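PDB 2WKW: carboxylesterase from Alcaligenes sp., which probably hydrolyses carboxylic esters with a serine nucleophile, as enzymes of the alpha/beta-hydrolase superfamily do. Local coordinates for residues F145-R150 with E167-M172; L202-Q207 with I226-P231. All coordinates share one frame; numbering follows the deposited sequence.

Contact 1 (F145-R150 with E167-M172). With W22 ([(2S)-4-methyl-3-oxo-2,3,4,5-tetrahydro-1H-1,4-benzodiazepin-2-yl]acetic acid), chain C.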
ATOM      1  N   PHE A 145      14.969 -16.211   5.990  1.00 17.43           N
ATOM      2  CA  PHE A 145      13.610 -16.726   6.231  1.00 18.43           C
ATOM      3  C   PHE A 145      13.656 -18.174   6.736  1.00 18.26           C
ATOM      4  O   PHE A 145      12.638 -18.702   7.194  1.00 16.68           O
ATOM      5  CB  PHE A 145      12.757 -16.677   4.957  1.00 17.53           C
ATOM      6  CG  PHE A 145      12.315 -15.282   4.527  1.00 20.21           C
ATOM      7  CD1 PHE A 145      12.047 -14.283   5.458  1.00 18.98           C
ATOM      8  CD2 PHE A 145      12.093 -15.001   3.177  1.00 22.34           C
ATOM      9  CE1 PHE A 145      11.589 -13.023   5.035  1.00 22.04           C
ATOM     10  CE2 PHE A 145      11.637 -13.740   2.755  1.00 19.54           C
ATOM     11  CZ  PHE A 145      11.387 -12.758   3.686  1.00 18.24           C
ATOM     12  N   ARG A 146      14.828 -18.808   6.609  1.00 17.46           N
ATOM     13  CA  ARG A 146      15.052 -20.219   6.987  1.00 17.65           C
ATOM     14  C   ARG A 146      14.202 -21.194   6.171  1.00 18.78           C
ATOM     15  O   ARG A 146      13.688 -22.185   6.702  1.00 20.88           O
ATOM     16  CB  ARG A 146      14.879 -20.453   8.502  1.00 17.55           C
ATOM     17  CG  ARG A 146      15.635 -19.446   9.398  1.00 17.17           C
ATOM     18  CD  ARG A 146      15.701 -19.918  10.894  1.00 22.22           C
ATOM     19  NE  ARG A 146      14.373 -20.266  11.408  1.00 19.77           N
ATOM     20  CZ  ARG A 146      13.417 -19.386  11.719  1.00 19.86           C
ATOM     21  NH1 ARG A 146      13.625 -18.073  11.603  1.00 20.12           N
ATOM     22  NH2 ARG A 146      12.237 -19.828  12.148  1.00 18.15           N
ATOM     23  N   PHE A 147      14.049 -20.919   4.878  1.00 17.94           N
ATOM     24  CA  PHE A 147      13.408 -21.897   3.995  1.00 20.12           C
ATOM     25  C   PHE A 147      14.301 -23.138   3.824  1.00 21.19           C
ATOM     26  O   PHE A 147      13.813 -24.229   3.504  1.00 23.81           O
ATOM     27  CB  PHE A 147      13.118 -21.294   2.617  1.00 17.22           C
ATOM     28  CG  PHE A 147      12.138 -20.143   2.632  1.00 18.07           C
ATOM     29  CD1 PHE A 147      11.265 -19.944   3.709  1.00 14.02           C
ATOM     30  CD2 PHE A 147      12.071 -19.274   1.541  1.00 16.99           C
ATOM     31  CE1 PHE A 147      10.353 -18.873   3.708  1.00 18.95           C
ATOM     32  CE2 PHE A 147      11.155 -18.212   1.521  1.00 20.36           C
ATOM     33  CZ  PHE A 147      10.291 -18.014   2.611  1.00 18.05           C
ATOM     34  N   GLY A 148      15.604 -22.936   4.011  1.00 21.76           N
ATOM     35  CA  GLY A 148      16.638 -23.958   3.823  1.00 20.61           C
ATOM     36  C   GLY A 148      17.993 -23.335   4.132  1.00 25.39           C
ATOM     37  O   GLY A 148      18.069 -22.117   4.395  1.00 22.29           O
ATOM     38  N   PRO A 149      19.078 -24.145   4.111  1.00 26.38           N
ATOM     39  CA  PRO A 149      20.392 -23.632   4.540  1.00 23.74           C
ATOM     40  C   PRO A 149      20.912 -22.547   3.605  1.00 25.09           C
ATOM     41  O   PRO A 149      21.389 -21.501   4.068  1.00 24.54           O
ATOM     42  CB  PRO A 149      21.307 -24.882   4.503  1.00 27.52           C
ATOM     43  CG  PRO A 149      20.382 -26.057   4.367  1.00 27.54           C
ATOM     44  CD  PRO A 149      19.149 -25.552   3.671  1.00 25.85           C
ATOM     45  N   ARG A 150      20.779 -22.778   2.298  1.00 24.04           N
ATOM     46  CA  ARG A 150      21.220 -21.838   1.285  1.00 25.65           C
ATOM     47  C   ARG A 150      20.289 -21.917   0.084  1.00 25.26           C
ATOM     48  O   ARG A 150      19.841 -23.006  -0.289  1.00 23.87           O
ATOM     49  CB  ARG A 150      22.648 -22.172   0.829  1.00 29.98           C
ATOM     50  CG  ARG A 150      23.732 -21.667   1.784  1.00 43.64           C
ATOM     51  CD  ARG A 150      25.129 -21.706   1.169  1.00 54.34           C
ATOM     52  NE  ARG A 150      25.388 -20.560   0.290  1.00 61.64           N
ATOM     53  CZ  ARG A 150      26.174 -19.526   0.593  1.00 63.06           C
ATOM     54  NH1 ARG A 150      26.801 -19.468   1.762  1.00 67.98           N
ATOM     55  NH2 ARG A 150      26.334 -18.545  -0.284  1.00 63.40           N
ATOM     56  N   GLU A 167       6.033 -15.418  -6.127  1.00 18.57           N
ATOM     57  CA  GLU A 167       5.020 -14.515  -5.564  1.00 18.70           C
ATOM     58  C   GLU A 167       5.487 -13.828  -4.257  1.00 17.37           C
ATOM     59  O   GLU A 167       5.183 -12.660  -4.011  1.00 16.03           O
ATOM     60  CB  GLU A 167       3.708 -15.264  -5.356  1.00 15.72           C
ATOM     61  CG  GLU A 167       2.956 -15.590  -6.683  1.00 18.56           C
ATOM     62  CD  GLU A 167       3.528 -16.790  -7.459  1.00 25.58           C
ATOM     63  OE1 GLU A 167       4.265 -17.618  -6.899  1.00 18.51           O
ATOM     64  OE2 GLU A 167       3.222 -16.908  -8.653  1.00 30.07           O
ATOM     65  N   LEU A 168       6.220 -14.555  -3.423  1.00 15.67           N
ATOM     66  CA  LEU A 168       6.824 -13.938  -2.255  1.00 14.28           C
ATOM     67  C   LEU A 168       7.761 -12.809  -2.689  1.00 14.06           C
ATOM     68  O   LEU A 168       7.711 -11.709  -2.132  1.00 15.10           O
ATOM     69  CB  LEU A 168       7.560 -14.968  -1.379  1.00 14.04           C
ATOM     70  CG  LEU A 168       8.400 -14.340  -0.258  1.00 17.86           C
ATOM     71  CD1 LEU A 168       7.487 -13.633   0.820  1.00 15.64           C
ATOM     72  CD2 LEU A 168       9.292 -15.410   0.369  1.00 21.19           C
ATOM     73  N   TRP A 169       8.587 -13.055  -3.707  1.00 14.47           N
ATOM     74  CA  TRP A 169       9.491 -12.009  -4.200  1.00 16.21           C
ATOM     75  C   TRP A 169       8.728 -10.775  -4.717  1.00 15.01           C
ATOM     76  O   TRP A 169       9.193  -9.649  -4.554  1.00 15.31           O
ATOM     77  CB  TRP A 169      10.455 -12.522  -5.281  1.00 18.46           C
ATOM     78  CG  TRP A 169      11.216 -13.816  -4.988  1.00 16.20           C
ATOM     79  CD1 TRP A 169      11.544 -14.778  -5.905  1.00 16.79           C
ATOM     80  CD2 TRP A 169      11.768 -14.262  -3.726  1.00 12.73           C
ATOM     81  NE1 TRP A 169      12.243 -15.806  -5.295  1.00 15.59           N
ATOM     82  CE2 TRP A 169      12.386 -15.519  -3.962  1.00 13.97           C
ATOM     83  CE3 TRP A 169      11.772 -13.741  -2.415  1.00 15.84           C
ATOM     84  CZ2 TRP A 169      13.029 -16.256  -2.938  1.00 16.57           C
ATOM     85  CZ3 TRP A 169      12.411 -14.469  -1.399  1.00 16.21           C
ATOM     86  CH2 TRP A 169      13.022 -15.723  -1.668  1.00 19.58           C
ATOM     87  N   GLN A 170       7.555 -10.977  -5.311  1.00 14.35           N
ATOM     88  CA  GLN A 170       6.754  -9.842  -5.784  1.00 13.31           C
ATOM     89  C   GLN A 170       6.348  -8.875  -4.642  1.00 12.16           C
ATOM     90  O   GLN A 170       6.209  -7.681  -4.892  1.00 12.56           O
ATOM     91  CB  GLN A 170       5.491 -10.298  -6.505  1.00 14.09           C
ATOM     92  CG  GLN A 170       5.727 -10.942  -7.930  1.00 13.30           C
ATOM     93  CD  GLN A 170       4.435 -11.524  -8.475  1.00 17.41           C
ATOM     94  OE1 GLN A 170       3.747 -12.254  -7.777  1.00 17.02           O
ATOM     95  NE2 GLN A 170       4.093 -11.190  -9.717  1.00 19.30           N
ATOM     96  N   GLN A 171       6.155  -9.381  -3.423  1.00 13.29           N
ATOM     97  CA  GLN A 171       5.680  -8.512  -2.312  1.00 12.44           C
ATOM     98  C   GLN A 171       6.810  -7.855  -1.507  1.00 13.05           C
ATOM     99  O   GLN A 171       6.555  -7.034  -0.601  1.00 16.92           O
ATOM    100  CB  GLN A 171       4.679  -9.249  -1.391  1.00 13.38           C
ATOM    101  CG  GLN A 171       5.279 -10.287  -0.412  1.00 14.47           C
ATOM    102  CD  GLN A 171       4.219 -10.796   0.567  1.00 17.94           C
ATOM    103  OE1 GLN A 171       3.334 -11.593   0.204  1.00 14.93           O
ATOM    104  NE2 GLN A 171       4.266 -10.288   1.787  1.00 11.13           N
ATOM    105  N   MET A 172       8.061  -8.186  -1.846  1.00 13.07           N
ATOM    106  CA  MET A 172       9.202  -7.560  -1.186  1.00 12.16           C
ATOM    107  C   MET A 172       9.571  -6.218  -1.827  1.00 14.83           C
ATOM    108  O   MET A 172       9.560  -6.082  -3.051  1.00 12.11           O
ATOM    109  CB  MET A 172      10.397  -8.515  -1.142  1.00 11.34           C
ATOM    110  CG  MET A 172      10.016  -9.849  -0.451  1.00 14.75           C
ATOM    111  SD  MET A 172      11.413 -10.862   0.044  1.00 18.33           S
ATOM    112  CE  MET A 172      12.140  -9.836   1.318  1.00 15.44           C
TER
HETATM  113  O1  W22 C 577      12.520  -7.841   9.212  1.00 15.74           O
HETATM  114  C9  W22 C 577      13.169  -8.786   8.749  1.00 20.86           C
HETATM  115  C10 W22 C 577      14.612  -9.057   9.142  1.00 21.93           C
HETATM  116  C11 W22 C 577      15.049  -8.308  10.418  1.00 22.78           C
HETATM  117  C12 W22 C 577      16.284  -8.989  10.992  1.00 33.02           C
HETATM  118  O3  W22 C 577      16.469 -10.217  10.816  1.00 27.09           O
HETATM  119  O2  W22 C 577      17.096  -8.288  11.623  1.00 26.57           O
HETATM  120  N1  W22 C 577      12.635  -9.655   7.874  1.00 24.41           N
HETATM  121  C8  W22 C 577      11.251  -9.566   7.408  1.00 24.32           C
HETATM  122  C7  W22 C 577      13.386 -10.781   7.335  1.00 20.27           C
HETATM  123  C4  W22 C 577      14.509 -10.309   6.439  1.00 21.02           C
HETATM  124  C5  W22 C 577      15.497  -9.385   6.827  1.00 22.91           C
HETATM  125  N2  W22 C 577      15.551  -8.786   8.063  1.00 18.14           N
HETATM  126  C3  W22 C 577      14.513 -10.854   5.154  1.00 22.13           C
HETATM  127  C2  W22 C 577      15.490 -10.480   4.257  1.00 17.69           C
HETATM  128  C1  W22 C 577      16.478  -9.562   4.617  1.00 21.51           C
HETATM  129  C6  W22 C 577      16.481  -9.012   5.902  1.00 24.56           C
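Leu168 pushes its CD2 methyl toward two phenylalanines at once, standing 3.6 Å from Phe147 CE2 and 3.7 Å from Phe145 CE2. The methyl arrives in the plane of the Phe147 ring, at its edge, whereas its approach to Phe145 is oblique. Leu168 reaches them because its CG is anti to the backbone N (chi1 171°), which carries the branch off the helix surface toward the two phenylalanines. One face of the Phe147 ring is covered by Phe145 CB, 3.5 Å above the plane and offset toward the rim. Flat, wholly apolar side chains suit this place, since each offers several ring carbons to the apolar groups of the helix. Met172 points against Phe145, the two side chains coming from opposite directions, its CE 3.8 Å from Phe145 CZ. Its SD lies 5.2 Å from the centroid of the Phe145 ring at the edge, a Met-aromatic contact. The bend at chi3 (67°) brings CE back against Phe145 obliquely, and the same sulfur sits at the edge of the Trp169 ring. Phe145 follows helix 138-144, which ends in a Schellman motif with Arg146 at positive phi; helix 165-171 belongs to the same excursion between strands 99-103 and 200-205 of an alpha/beta-hydrolase fold. Trp169 completes the cluster more loosely, its CZ3 4.3 Å from Phe145 CE2, rim against rim. Other aromatics extend the core: Phe147 stacks on Phe160 and meets Trp142 edge-to-face, while Trp169 stacks on His138 and packs on Thr46 of the second subunit. Phe145 also borders the probable active site, its CE1 3.6 Å from C3 of the bound benzodiazepine acid, an apolar neighbour for the fused benzene ring.

Contact 2 (L202-Q207 with I226-P231). With W22 ([(2S)-4-methyl-3-oxo-2,3,4,5-tetrahydro-1H-1,4-benzodiazepin-2-yl]acetic acid), chain C.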
ATOM      1  N   LEU A 202      -1.071  -5.306  20.047  1.00 18.17           N
ATOM      2  CA  LEU A 202      -0.045  -5.047  19.028  1.00 19.07           C
ATOM      3  C   LEU A 202       0.676  -6.332  18.663  1.00 20.78           C
ATOM      4  O   LEU A 202       1.266  -6.995  19.533  1.00 22.52           O
ATOM      5  CB  LEU A 202       0.962  -3.988  19.489  1.00 17.99           C
ATOM      6  CG  LEU A 202       0.405  -2.647  19.966  1.00 18.20           C
ATOM      7  CD1 LEU A 202       1.554  -1.779  20.518  1.00 21.03           C
ATOM      8  CD2 LEU A 202      -0.356  -1.927  18.840  1.00 15.90           C
ATOM      9  N   LEU A 203       0.621  -6.682  17.376  1.00 17.46           N
ATOM     10  CA  LEU A 203       1.291  -7.879  16.876  1.00 16.59           C
ATOM     11  C   LEU A 203       2.285  -7.484  15.798  1.00 16.85           C
ATOM     12  O   LEU A 203       1.908  -6.931  14.750  1.00 18.17           O
ATOM     13  CB  LEU A 203       0.254  -8.896  16.343  1.00 18.28           C
ATOM     14  CG  LEU A 203       0.693 -10.305  15.894  1.00 23.92           C
ATOM     15  CD1 LEU A 203      -0.505 -11.288  15.869  1.00 19.65           C
ATOM     16  CD2 LEU A 203       1.338 -10.272  14.524  1.00 16.23           C
ATOM     17  N   SER A 204       3.561  -7.763  16.047  1.00 18.02           N
ATOM     18  CA  SER A 204       4.631  -7.271  15.165  1.00 17.07           C
ATOM     19  C   SER A 204       5.556  -8.414  14.742  1.00 20.38           C
ATOM     20  O   SER A 204       5.364  -9.567  15.157  1.00 19.83           O
ATOM     21  CB  SER A 204       5.406  -6.139  15.860  1.00 17.14           C
ATOM     22  OG  SER A 204       6.170  -6.660  16.939  1.00 17.58           O
ATOM     23  N   HIS A 205       6.545  -8.109  13.907  1.00 18.06           N
ATOM     24  CA  HIS A 205       7.305  -9.148  13.211  1.00 15.82           C
ATOM     25  C   HIS A 205       8.713  -8.679  12.899  1.00 17.03           C
ATOM     26  O   HIS A 205       8.884  -7.645  12.256  1.00 16.29           O
ATOM     27  CB  HIS A 205       6.597  -9.542  11.886  1.00 15.69           C
ATOM     28  CG  HIS A 205       7.266 -10.659  11.152  1.00 14.55           C
ATOM     29  ND1 HIS A 205       7.482 -10.637   9.790  1.00 16.50           N
ATOM     30  CD2 HIS A 205       7.761 -11.842  11.592  1.00 13.76           C
ATOM     31  CE1 HIS A 205       8.090 -11.751   9.425  1.00 16.38           C
ATOM     32  NE2 HIS A 205       8.254 -12.508  10.496  1.00 15.66           N
ATOM     33  N   SER A 206       9.708  -9.446  13.365  1.00 15.83           N
ATOM     34  CA  SER A 206      11.085  -9.343  12.876  1.00 16.72           C
ATOM     35  C   SER A 206      11.660  -7.936  13.139  1.00 19.42           C
ATOM     36  O   SER A 206      11.832  -7.555  14.298  1.00 15.84           O
ATOM     37  CB  SER A 206      11.139  -9.730  11.394  1.00 17.94           C
ATOM     38  OG  SER A 206      12.443 -10.164  11.036  1.00 19.13           O
ATOM     39  N   GLN A 207      11.903  -7.155  12.080  1.00 19.46           N
ATOM     40  CA  GLN A 207      12.354  -5.760  12.226  1.00 19.41           C
ATOM     41  C   GLN A 207      11.493  -4.954  13.227  1.00 18.14           C
ATOM     42  O   GLN A 207      12.021  -4.218  14.052  1.00 14.97           O
ATOM     43  CB  GLN A 207      12.354  -5.071  10.853  1.00 16.35           C
ATOM     44  CG  GLN A 207      12.644  -3.569  10.872  1.00 19.11           C
ATOM     45  CD  GLN A 207      12.318  -2.939   9.541  1.00 19.28           C
ATOM     46  OE1 GLN A 207      11.145  -2.721   9.223  1.00 16.07           O
ATOM     47  NE2 GLN A 207      13.350  -2.682   8.727  1.00 16.99           N
ATOM     48  N   ILE A 226       0.929  -7.627  23.822  1.00 21.35           N
ATOM     49  CA  ILE A 226       1.931  -7.616  22.774  1.00 22.52           C
ATOM     50  C   ILE A 226       2.203  -9.039  22.320  1.00 22.42           C
ATOM     51  O   ILE A 226       2.450  -9.924  23.149  1.00 25.47           O
ATOM     52  CB  ILE A 226       3.258  -6.972  23.274  1.00 22.96           C
ATOM     53  CG1 ILE A 226       3.013  -5.501  23.673  1.00 21.35           C
ATOM     54  CG2 ILE A 226       4.365  -7.169  22.233  1.00 21.33           C
ATOM     55  CD1 ILE A 226       4.167  -4.790  24.325  1.00 19.16           C
ATOM     56  N   VAL A 227       2.139  -9.250  21.005  1.00 18.44           N
ATOM     57  CA  VAL A 227       2.571 -10.487  20.378  1.00 14.92           C
ATOM     58  C   VAL A 227       3.704 -10.101  19.433  1.00 18.52           C
ATOM     59  O   VAL A 227       3.511  -9.303  18.511  1.00 18.81           O
ATOM     60  CB  VAL A 227       1.430 -11.186  19.576  1.00 16.18           C
ATOM     61  CG1 VAL A 227       1.958 -12.466  18.861  1.00 13.68           C
ATOM     62  CG2 VAL A 227       0.237 -11.532  20.477  1.00 17.25           C
ATOM     63  N   SER A 228       4.887 -10.655  19.672  1.00 19.23           N
ATOM     64  CA  SER A 228       6.067 -10.341  18.876  1.00 21.50           C
ATOM     65  C   SER A 228       6.544 -11.607  18.170  1.00 20.45           C
ATOM     66  O   SER A 228       6.991 -12.550  18.819  1.00 20.15           O
ATOM     67  CB  SER A 228       7.167  -9.778  19.799  1.00 22.24           C
ATOM     68  OG  SER A 228       8.227  -9.206  19.048  1.00 22.08           O
ATOM     69  N   VAL A 229       6.433 -11.638  16.841  1.00 19.55           N
ATOM     70  CA  VAL A 229       6.811 -12.822  16.067  1.00 15.97           C
ATOM     71  C   VAL A 229       8.257 -12.749  15.577  1.00 17.04           C
ATOM     72  O   VAL A 229       8.615 -11.874  14.788  1.00 18.89           O
ATOM     73  CB  VAL A 229       5.872 -13.016  14.849  1.00 19.70           C
ATOM     74  CG1 VAL A 229       6.290 -14.259  14.040  1.00 16.16           C
ATOM     75  CG2 VAL A 229       4.394 -13.096  15.291  1.00 16.69           C
ATOM     76  N   GLU A 230       9.088 -13.683  16.023  1.00 16.18           N
ATOM     77  CA  GLU A 230      10.524 -13.710  15.663  1.00 16.65           C
ATOM     78  C   GLU A 230      11.214 -12.333  15.593  1.00 18.35           C
ATOM     79  O   GLU A 230      11.763 -11.952  14.553  1.00 16.95           O
ATOM     80  CB  GLU A 230      10.739 -14.535  14.383  1.00 17.07           C
ATOM     81  CG  GLU A 230      10.381 -16.003  14.592  1.00 18.06           C
ATOM     82  CD  GLU A 230      10.956 -16.953  13.558  1.00 21.09           C
ATOM     83  OE1 GLU A 230      11.569 -16.512  12.567  1.00 19.60           O
ATOM     84  OE2 GLU A 230      10.791 -18.174  13.753  1.00 22.83           O
ATOM     85  N   PRO A 231      11.202 -11.588  16.713  1.00 19.07           N
ATOM     86  CA  PRO A 231      11.749 -10.236  16.692  1.00 20.26           C
ATOM     87  C   PRO A 231      13.240 -10.241  16.385  1.00 24.02           C
ATOM     88  O   PRO A 231      13.952 -11.199  16.746  1.00 24.98           O
ATOM     89  CB  PRO A 231      11.518  -9.722  18.126  1.00 17.19           C
ATOM     90  CG  PRO A 231      11.445 -10.965  18.984  1.00 18.37           C
ATOM     91  CD  PRO A 231      10.858 -12.044  18.079  1.00 20.63           C
TER
HETATM   92  O1  W22 C 577      12.520  -7.841   9.212  1.00 15.74           O
HETATM   93  C9  W22 C 577      13.169  -8.786   8.749  1.00 20.86           C
HETATM   94  C10 W22 C 577      14.612  -9.057   9.142  1.00 21.93           C
HETATM   95  C11 W22 C 577      15.049  -8.308  10.418  1.00 22.78           C
HETATM   96  C12 W22 C 577      16.284  -8.989  10.992  1.00 33.02           C
HETATM   97  O3  W22 C 577      16.469 -10.217  10.816  1.00 27.09           O
HETATM   98  O2  W22 C 577      17.096  -8.288  11.623  1.00 26.57           O
HETATM   99  N1  W22 C 577      12.635  -9.655   7.874  1.00 24.41           N
HETATM  100  C8  W22 C 577      11.251  -9.566   7.408  1.00 24.32           C
HETATM  101  C7  W22 C 577      13.386 -10.781   7.335  1.00 20.27           C
HETATM  102  C4  W22 C 577      14.509 -10.309   6.439  1.00 21.02           C
HETATM  103  C5  W22 C 577      15.497  -9.385   6.827  1.00 22.91           C
HETATM  104  N2  W22 C 577      15.551  -8.786   8.063  1.00 18.14           N
HETATM  105  C3  W22 C 577      14.513 -10.854   5.154  1.00 22.13           C
HETATM  106  C2  W22 C 577      15.490 -10.480   4.257  1.00 17.69           C
HETATM  107  C1  W22 C 577      16.478  -9.562   4.617  1.00 21.51           C
HETATM  108  C6  W22 C 577      16.481  -9.012   5.902  1.00 24.56           C
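Leu202 O accepts the N-H of Val227 at 2.8 Å, the first rung of a parallel ladder between strands 202-205 and 226-229. Val227 O takes Ser204 N, Ser204 O takes Val229 N at 2.9 Å, and Val229 O takes Ser206 N, so the chains alternately give and receive. Val227 O is doubly used, since the CA-H of Leu203 also points at it. The backbone of Leu203 turns the other way, bonding to Thr66 and Ile68 on strand 65-68, as expected in the middle of a sheet. Its side chain lies alongside Val227, CG 3.9 Å from Val227 CB, while CD2 nears Val229 CG2. With an alanine here, Val227 CB and Val229 CG2 would probably lose the packing that the leucine branch gives them, opening a gap on that side of the sheet. On the opposite face the small serines find backbone acceptors: Ser204 OG bonds to Ser208 O and Ser228 OG to Gly209 O. His205 sets its CD2 3.3 Å from Val229 O, at the ring edge, and gives NE2 to His298 O. Ser206, whose N-H makes the last rung, takes a positive phi (61°), consistent with the nucleophile elbow of alpha/beta hydrolases. Its OG bonds to His298 NE2, and Glu230 OE1 to His298 ND1, the arrangement of a catalytic triad. Glu230 OE2 is held by Gly253 N and Arg146 NH2. Gln207 N donates to O1 of the ligand at 3.0 Å, like an oxyanion-hole amide, which suggests that the strand pair positions the probable nucleophile Ser206, the triad carboxylate Glu230 and this N-H, with His298 joining the first two.

In the fold
Contact 1 closes along the chain before contact 2 opens, and their centres lie about 19 Å apart. Contact 2 joins neighbouring parallel strands near the centre of the chain, within the beta-alpha-beta unit of strand 200-205, helix 211-218 and strand 223-229. Contact 1 lies farther out, in the region between strands 99-103 and 200-205, probably an insertion, that holds helices 138-144 and 165-171 and reaches the second subunit. A salt bridge joins the two, Arg146 NH2 to Glu230 OE2 at 2.7 Å, and both touch the same bound benzodiazepine acid. The sheet thus supplies the probable catalytic chemistry, and the aromatic region contributes Phe145 to the surroundings of the bound ligand.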